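PDB 2UVK: N-acetylneuraminate epimerase from Escherichia coli, which accelerates the interconversion of the alpha- and beta-anomers of N-acetylneuraminate (sialic acid), yielding the beta form. Local coordinates for residues B[22-35]-B[45-59]. Sequence-based numbering, arbitrary orientation.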
loop_
_atom_site.group_PDB
_atom_site.type_symbol
_atom_site.label_atom_id
_atom_site.label_comp_id
_atom_site.label_asym_id
_atom_site.label_seq_id
_atom_site.Cartn_x
_atom_site.Cartn_y
_atom_site.Cartn_z
ATOM N N VAL B 22 -18.976 -22.703 16.161
ATOM C CA VAL B 22 -17.594 -22.165 16.080
ATOM C C VAL B 22 -16.938 -22.753 14.847
ATOM O O VAL B 22 -17.042 -23.951 14.610
ATOM C CB VAL B 22 -16.750 -22.577 17.308
ATOM C CG1 VAL B 22 -15.273 -22.223 17.103
ATOM C CG2 VAL B 22 -17.291 -21.932 18.582
ATOM N N TYR B 23 -16.241 -21.901 14.087
ATOM C CA TYR B 23 -15.469 -22.332 12.900
ATOM C C TYR B 23 -14.007 -21.978 13.121
ATOM O O TYR B 23 -13.712 -20.855 13.491
ATOM C CB TYR B 23 -15.950 -21.621 11.643
ATOM C CG TYR B 23 -17.379 -21.933 11.279
ATOM C CD1 TYR B 23 -17.685 -22.857 10.303
ATOM C CD2 TYR B 23 -18.418 -21.270 11.905
ATOM C CE1 TYR B 23 -19.012 -23.130 9.970
ATOM C CE2 TYR B 23 -19.733 -21.541 11.592
ATOM C CZ TYR B 23 -20.027 -22.453 10.620
ATOM O OH TYR B 23 -21.355 -22.715 10.313
ATOM N N ILE B 24 -13.106 -22.938 12.932
ATOM C CA ILE B 24 -11.662 -22.656 13.004
ATOM C C ILE B 24 -10.913 -23.302 11.863
ATOM O O ILE B 24 -11.300 -24.338 11.331
ATOM C CB ILE B 24 -11.046 -23.129 14.312
ATOM C CG1 ILE B 24 -11.224 -24.639 14.489
ATOM C CG2 ILE B 24 -11.619 -22.352 15.502
ATOM C CD1 ILE B 24 -10.452 -25.227 15.620
ATOM N N GLY B 25 -9.793 -22.699 11.492
ATOM C CA GLY B 25 -8.997 -23.269 10.435
ATOM C C GLY B 25 -7.725 -22.491 10.184
ATOM O O GLY B 25 -7.436 -21.475 10.816
ATOM N N LEU B 26 -6.954 -23.048 9.277
ATOM C CA LEU B 26 -5.699 -22.436 8.816
ATOM C C LEU B 26 -4.629 -22.410 9.903
ATOM O O LEU B 26 -4.656 -23.205 10.822
ATOM C CB LEU B 26 -5.957 -21.095 8.148
ATOM C CG LEU B 26 -7.005 -21.104 7.038
ATOM C CD1 LEU B 26 -7.250 -19.725 6.429
ATOM C CD2 LEU B 26 -6.657 -22.163 5.957
ATOM N N GLY B 27 -3.618 -21.555 9.727
ATOM C CA GLY B 27 -2.480 -21.584 10.607
ATOM C C GLY B 27 -1.852 -22.952 10.518
ATOM O O GLY B 27 -1.747 -23.518 9.414
ATOM N N SER B 28 -1.443 -23.494 11.645
ATOM C CA SER B 28 -0.753 -24.796 11.649
ATOM C C SER B 28 -1.691 -25.956 11.295
ATOM O O SER B 28 -1.224 -27.111 11.178
ATOM C CB SER B 28 -0.035 -25.023 12.973
ATOM O OG SER B 28 -0.925 -24.958 14.064
ATOM N N ALA B 29 -2.984 -25.672 11.109
ATOM C CA ALA B 29 -3.926 -26.687 10.596
ATOM C C ALA B 29 -3.861 -26.856 9.075
ATOM O O ALA B 29 -4.557 -27.695 8.507
ATOM C CB ALA B 29 -5.349 -26.398 11.052
ATOM N N GLY B 30 -3.004 -26.104 8.400
ATOM C CA GLY B 30 -2.924 -26.198 6.952
ATOM C C GLY B 30 -4.174 -25.713 6.293
ATOM O O GLY B 30 -4.686 -24.672 6.668
ATOM N N THR B 31 -4.672 -26.443 5.293
ATOM C CA THR B 31 -5.893 -26.047 4.628
ATOM C C THR B 31 -7.177 -26.498 5.370
ATOM O O THR B 31 -8.300 -26.227 4.893
ATOM C CB THR B 31 -5.945 -26.573 3.199
ATOM O OG1 THR B 31 -5.803 -28.009 3.221
ATOM C CG2 THR B 31 -4.813 -25.956 2.366
ATOM N N ALA B 32 -7.010 -27.145 6.523
ATOM C CA ALA B 32 -8.162 -27.720 7.245
ATOM C C ALA B 32 -8.995 -26.634 7.917
ATOM O O ALA B 32 -8.454 -25.671 8.457
ATOM C CB ALA B 32 -7.707 -28.718 8.260
ATOM N N TRP B 33 -10.320 -26.824 7.873
ATOM C CA TRP B 33 -11.300 -26.111 8.671
ATOM C C TRP B 33 -12.142 -27.130 9.424
ATOM O O TRP B 33 -12.311 -28.262 8.955
ATOM C CB TRP B 33 -12.199 -25.247 7.800
ATOM C CG TRP B 33 -11.540 -23.949 7.475
ATOM C CD1 TRP B 33 -10.589 -23.743 6.534
ATOM C CD2 TRP B 33 -11.751 -22.699 8.131
ATOM N NE1 TRP B 33 -10.212 -22.417 6.532
ATOM C CE2 TRP B 33 -10.920 -21.758 7.504
ATOM C CE3 TRP B 33 -12.590 -22.269 9.173
ATOM C CZ2 TRP B 33 -10.880 -20.433 7.901
ATOM C CZ3 TRP B 33 -12.562 -20.947 9.546
ATOM C CH2 TRP B 33 -11.718 -20.045 8.922
ATOM N N TYR B 34 -12.598 -26.716 10.589
ATOM C CA TYR B 34 -13.486 -27.512 11.434
ATOM C C TYR B 34 -14.576 -26.634 11.994
ATOM O O TYR B 34 -14.390 -25.447 12.161
ATOM C CB TYR B 34 -12.720 -28.136 12.588
ATOM C CG TYR B 34 -11.417 -28.784 12.208
ATOM C CD1 TYR B 34 -11.367 -30.108 11.825
ATOM C CD2 TYR B 34 -10.232 -28.060 12.250
ATOM C CE1 TYR B 34 -10.152 -30.701 11.479
ATOM C CE2 TYR B 34 -9.004 -28.651 11.906
ATOM C CZ TYR B 34 -8.978 -29.959 11.527
ATOM O OH TYR B 34 -7.743 -30.532 11.186
ATOM N N LYS B 35 -15.720 -27.251 12.309
ATOM C CA LYS B 35 -16.790 -26.559 13.032
ATOM C C LYS B 35 -17.183 -27.319 14.292
ATOM O O LYS B 35 -16.965 -28.510 14.394
ATOM C CB LYS B 35 -18.010 -26.350 12.148
ATOM C CG LYS B 35 -18.802 -27.622 11.818
ATOM C CD LYS B 35 -19.929 -27.247 10.891
ATOM C CE LYS B 35 -20.762 -28.435 10.495
ATOM N NZ LYS B 35 -21.837 -27.977 9.553
ATOM N N TRP B 45 -15.446 -31.705 16.951
ATOM C CA TRP B 45 -14.970 -30.945 15.779
ATOM C C TRP B 45 -15.268 -31.750 14.533
ATOM O O TRP B 45 -14.835 -32.901 14.436
ATOM C CB TRP B 45 -13.468 -30.655 15.829
ATOM C CG TRP B 45 -13.070 -29.732 16.916
ATOM C CD1 TRP B 45 -12.439 -30.063 18.069
ATOM C CD2 TRP B 45 -13.276 -28.307 16.968
ATOM N NE1 TRP B 45 -12.272 -28.964 18.848
ATOM C CE2 TRP B 45 -12.751 -27.863 18.192
ATOM C CE3 TRP B 45 -13.858 -27.374 16.100
ATOM C CZ2 TRP B 45 -12.780 -26.516 18.581
ATOM C CZ3 TRP B 45 -13.899 -26.034 16.493
ATOM C CH2 TRP B 45 -13.364 -25.623 17.724
ATOM N N THR B 46 -16.000 -31.157 13.600
ATOM C CA THR B 46 -16.303 -31.753 12.312
ATOM C C THR B 46 -15.468 -31.095 11.213
ATOM O O THR B 46 -15.528 -29.890 11.044
ATOM C CB THR B 46 -17.797 -31.568 11.971
ATOM O OG1 THR B 46 -18.590 -32.278 12.933
ATOM C CG2 THR B 46 -18.116 -32.057 10.554
ATOM N N ALA B 47 -14.731 -31.909 10.459
ATOM C CA ALA B 47 -13.922 -31.419 9.335
ATOM C C ALA B 47 -14.788 -30.901 8.203
ATOM O O ALA B 47 -15.757 -31.549 7.774
ATOM C CB ALA B 47 -12.992 -32.505 8.825
ATOM N N LEU B 48 -14.441 -29.709 7.720
ATOM C CA LEU B 48 -15.141 -29.063 6.644
ATOM C C LEU B 48 -14.358 -29.191 5.331
ATOM O O LEU B 48 -13.241 -29.728 5.295
ATOM C CB LEU B 48 -15.377 -27.594 7.017
ATOM C CG LEU B 48 -16.114 -27.316 8.331
ATOM C CD1 LEU B 48 -16.311 -25.823 8.548
ATOM C CD2 LEU B 48 -17.487 -28.058 8.348
ATOM N N ALA B 49 -14.926 -28.658 4.267
ATOM C CA ALA B 49 -14.237 -28.595 2.991
ATOM C C ALA B 49 -12.929 -27.818 3.163
ATOM O O ALA B 49 -12.886 -26.802 3.865
ATOM C CB ALA B 49 -15.127 -27.945 1.953
ATOM N N ALA B 50 -11.884 -28.319 2.533
ATOM C CA ALA B 50 -10.565 -27.692 2.617
ATOM C C ALA B 50 -10.556 -26.298 2.009
ATOM O O ALA B 50 -11.215 -26.002 1.029
ATOM C CB ALA B 50 -9.520 -28.566 1.925
ATOM N N PHE B 51 -9.755 -25.430 2.617
ATOM C CA PHE B 51 -9.528 -24.095 2.081
ATOM C C PHE B 51 -8.778 -24.201 0.757
ATOM O O PHE B 51 -7.724 -24.820 0.720
ATOM C CB PHE B 51 -8.731 -23.287 3.109
ATOM C CG PHE B 51 -8.565 -21.838 2.754
ATOM C CD1 PHE B 51 -9.623 -20.960 2.830
ATOM C CD2 PHE B 51 -7.329 -21.347 2.338
ATOM C CE1 PHE B 51 -9.447 -19.618 2.501
ATOM C CE2 PHE B 51 -7.174 -20.022 2.025
ATOM C CZ PHE B 51 -8.215 -19.171 2.112
ATOM N N PRO B 52 -9.315 -23.611 -0.320
ATOM C CA PRO B 52 -8.707 -23.754 -1.622
ATOM C C PRO B 52 -7.542 -22.813 -1.933
ATOM O O PRO B 52 -6.932 -22.933 -2.998
ATOM C CB PRO B 52 -9.876 -23.438 -2.556
ATOM C CG PRO B 52 -10.660 -22.494 -1.855
ATOM C CD PRO B 52 -10.593 -22.889 -0.433
ATOM N N GLY B 53 -7.252 -21.872 -1.037
ATOM C CA GLY B 53 -6.181 -20.879 -1.302
ATOM C C GLY B 53 -4.809 -21.209 -0.735
ATOM O O GLY B 53 -3.900 -20.330 -0.679
ATOM N N GLY B 54 -4.620 -22.461 -0.321
ATOM C CA GLY B 54 -3.413 -22.897 0.324
ATOM C C GLY B 54 -3.321 -22.506 1.780
ATOM O O GLY B 54 -4.151 -21.723 2.259
ATOM N N PRO B 55 -2.330 -23.039 2.508
ATOM C CA PRO B 55 -2.143 -22.678 3.907
ATOM C C PRO B 55 -1.934 -21.185 4.091
ATOM O O PRO B 55 -1.316 -20.556 3.247
ATOM C CB PRO B 55 -0.882 -23.425 4.295
ATOM C CG PRO B 55 -0.865 -24.638 3.332
ATOM C CD PRO B 55 -1.357 -24.069 2.075
ATOM N N ARG B 56 -2.470 -20.648 5.189
ATOM C CA ARG B 56 -2.350 -19.212 5.518
ATOM C C ARG B 56 -2.067 -19.067 6.987
ATOM O O ARG B 56 -2.830 -19.606 7.814
ATOM C CB ARG B 56 -3.638 -18.428 5.233
ATOM C CG ARG B 56 -4.168 -18.505 3.814
ATOM C CD ARG B 56 -3.255 -17.912 2.738
ATOM N NE ARG B 56 -3.800 -18.073 1.386
ATOM C CZ ARG B 56 -4.657 -17.261 0.778
ATOM N NH1 ARG B 56 -5.121 -16.178 1.393
ATOM N NH2 ARG B 56 -5.054 -17.495 -0.470
ATOM N N ASP B 57 -0.996 -18.349 7.331
ATOM C CA ASP B 57 -0.761 -17.893 8.706
ATOM C C ASP B 57 -1.219 -16.448 8.819
ATOM O O ASP B 57 -1.089 -15.669 7.898
ATOM C CB ASP B 57 0.727 -17.946 9.059
ATOM C CG ASP B 57 1.235 -19.329 9.354
ATOM O OD1 ASP B 57 0.464 -20.293 9.560
ATOM O OD2 ASP B 57 2.493 -19.452 9.390
ATOM N N GLN B 58 -1.817 -16.109 9.954
ATOM C CA GLN B 58 -2.205 -14.719 10.178
ATOM C C GLN B 58 -3.300 -14.199 9.232
ATOM O O GLN B 58 -3.412 -12.995 8.970
ATOM C CB GLN B 58 -0.988 -13.769 10.190
ATOM C CG GLN B 58 0.032 -14.121 11.267
ATOM C CD GLN B 58 1.111 -13.092 11.410
ATOM O OE1 GLN B 58 0.825 -11.920 11.604
ATOM N NE2 GLN B 58 2.357 -13.509 11.272
ATOM N N ALA B 59 -4.144 -15.103 8.724
ATOM C CA ALA B 59 -5.398 -14.689 8.086
ATOM C C ALA B 59 -6.397 -14.191 9.125
ATOM O O ALA B 59 -6.230 -14.379 10.337
ATOM C CB ALA B 59 -5.995 -15.860 7.335
HETATM O O HOH W 1 -2.885 -22.711 6.988
HETATM O O HOH W 2 0.217 -21.953 7.305
HETATM O O HOH W 3 -10.960 -29.527 6.710
HETATM O O HOH W 4 -19.488 -30.499 14.792
#
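Leu26 and Phe51 make the tight end of this contact. Leu26 sets CD1 over the centre of the Phe51 ring, 4.2 Å from its centroid and only 2° off the normal, a CH-pi contact, while CD2 packs 3.7 Å from Phe51 CB. The Phe51 side chain swings away from its backbone N (chi1 -173°), which lays it alongside Trp33, whose NE1 edge meets Phe51 CB. On the same packed face the extended Lys35 chain lies across Leu48, CD to CD2 3.6 Å, and Leu48 CD1 sits at the edge of the Tyr23 ring, 3.7 Å from Tyr23 CD1. On the opposite face of the sheet, the side of Tyr34, Ile24 CD1 rests on the six-membered ring of Trp45, 3.8 Å from its centroid, and Val22 CG1 touches that ring at its edge.

Backbone bonds tie the segments along their length. Lys35 and Thr46 form an antiparallel hydrogen-bonded pair; further along, the chain stays attached through Leu48 N to Trp33 O at 2.9 Å and Phe51 N to Thr31 O at 2.8 Å, nearly straight at 174°. Gly27 N to Arg56 O closes the far end.

The wetter side is looser. There a water joins Gly27 O and Gly30 O to Arg56 N, another links Trp33 N to Leu48 O, Tyr34 CD1 lies near Ala47, and Thr31 CG2 touches Pro55.

Both segments fall in Kelch repeat 1. Strands 14-18, 21-25, 33-37 and 46-47 form a propeller blade with 46-47 at its outer edge. Strand 67-71 of the next blade backs Leu26, Trp33 and Phe51 through Val70, and Arg56 NH2 makes a salt bridge to Asp87, just before strand 88-92.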